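Local coordinates for putative NADP oxidoreductase BF3122 (Bacteroides fragilis, PDB 3D1L), which is a putative NADP-dependent oxidoreductase, probably binding the dinucleotide in its N-terminal Rossmann-type domain and probably pairing through its long helices into a two-fold dimer, at the interface of chains A and B. Coordinates in Å, arbitrary orientation; residue numbers count along the deposited sequence, not the author numbering. Chains: chain A/B, Putative NADP oxidoreductase BF3122.

The interface of chains A and B. Residues chain A 140, 170, 173-174; chain B 196, 201, 205.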
# COMPACT_ATOMS: atom_id res chain seq x y z
N PHE A 140 17.74 9.13 6.01
CA PHE A 140 18.17 9.80 4.79
C PHE A 140 19.33 10.74 5.09
O PHE A 140 19.19 11.66 5.92
CB PHE A 140 16.98 10.48 4.12
CG PHE A 140 15.85 9.54 3.87
CD1 PHE A 140 15.85 8.73 2.73
CD2 PHE A 140 14.82 9.41 4.79
CE1 PHE A 140 14.82 7.82 2.51
CE2 PHE A 140 13.79 8.50 4.58
CZ PHE A 140 13.78 7.71 3.43
N GLN A 170 15.47 14.99 -3.38
CA GLN A 170 15.09 13.64 -3.01
C GLN A 170 14.25 13.61 -1.74
O GLN A 170 13.32 12.82 -1.63
CB GLN A 170 16.33 12.76 -2.83
CG GLN A 170 17.03 12.44 -4.12
CD GLN A 170 18.36 11.74 -3.90
OE1 GLN A 170 19.34 12.35 -3.46
NE2 GLN A 170 18.41 10.45 -4.24
N SER A 173 10.77 14.64 -2.56
CA SER A 173 10.07 13.56 -3.23
C SER A 173 9.44 12.55 -2.25
O SER A 173 8.39 11.97 -2.55
CB SER A 173 10.96 12.87 -4.28
OG SER A 173 11.78 11.87 -3.69
N LEU A 174 10.08 12.34 -1.10
CA LEU A 174 9.50 11.49 -0.04
C LEU A 174 8.15 12.03 0.41
O LEU A 174 7.18 11.28 0.54
CB LEU A 174 10.45 11.38 1.17
CG LEU A 174 11.80 10.66 1.04
CD1 LEU A 174 12.68 10.96 2.24
CD2 LEU A 174 11.64 9.15 0.87
N LEU B 196 9.52 7.77 -6.61
CA LEU B 196 10.70 7.44 -5.81
C LEU B 196 11.85 6.93 -6.69
O LEU B 196 13.01 7.27 -6.45
CB LEU B 196 10.35 6.46 -4.68
CG LEU B 196 9.49 7.00 -3.52
CD1 LEU B 196 8.83 5.88 -2.72
CD2 LEU B 196 10.27 7.93 -2.60
N LEU B 201 15.30 6.32 -5.14
CA LEU B 201 14.90 5.89 -3.82
C LEU B 201 13.98 4.69 -3.99
O LEU B 201 13.19 4.65 -4.94
CB LEU B 201 14.19 7.02 -3.06
CG LEU B 201 15.07 8.16 -2.54
CD1 LEU B 201 14.21 9.32 -2.06
CD2 LEU B 201 16.01 7.69 -1.44
N VAL B 205 10.45 2.37 1.37
CA VAL B 205 10.42 3.40 2.43
C VAL B 205 8.98 3.84 2.75
O VAL B 205 8.73 4.53 3.75
CB VAL B 205 11.29 4.67 2.09
CG1 VAL B 205 12.75 4.31 1.95
CG2 VAL B 205 10.78 5.42 0.83
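A:Gln170, A:Ser173 and A:Leu174 lie on the first turns of helix 168-198 and meet the last turn of the same helix in chain B, at B:Leu196, and the chain beyond it: B:Leu201 in extended loop backbone and B:Val205 in the 3-10 helix 203-206. The contact is a largely apolar patch of a two-fold symmetric interface, so it recurs with the chains exchanged; the two long helices packed side by side suggest a dimer, though the structure alone does not prove it.

A:Leu174 is the central side chain, and its two methyls do different jobs. CD2 of A:Leu174 points into chain B, 3.8 Å from CG2 of B:Val205. The same methyl also touches CD1 of B:Leu201 and CD2 of B:Leu196. The leucine side chain crosses those of B:Leu201 and B:Val205 at about a right angle. CD1 of A:Leu174 turns back within its own chain and sits over the centre of one face of the A:Phe140 ring, 3.4 Å above the plane. That packing braces the aromatic ring of strand 139-143 against the helix, and the ring of A:Phe140 in turn offers its CZ corner to CG1 of B:Val205 at 3.8 Å. B:Val205 is thus split between two partners, one methyl on the phenyl ring and the other on the leucine.

B:Leu201 forks in the same way. Its CD2 reaches toward CE1 of A:Phe140, while CD1 of B:Leu201 lies against the first helical turn, 3.6 Å from the carbonyl O of A:Gln170. With chi1 at 84°, A:Ser173 folds its hydroxyl back along the helix, and OG donates a 2.7 Å hydrogen bond to the carbonyl O of A:Gln170, tilted 25° from the carbonyl plane.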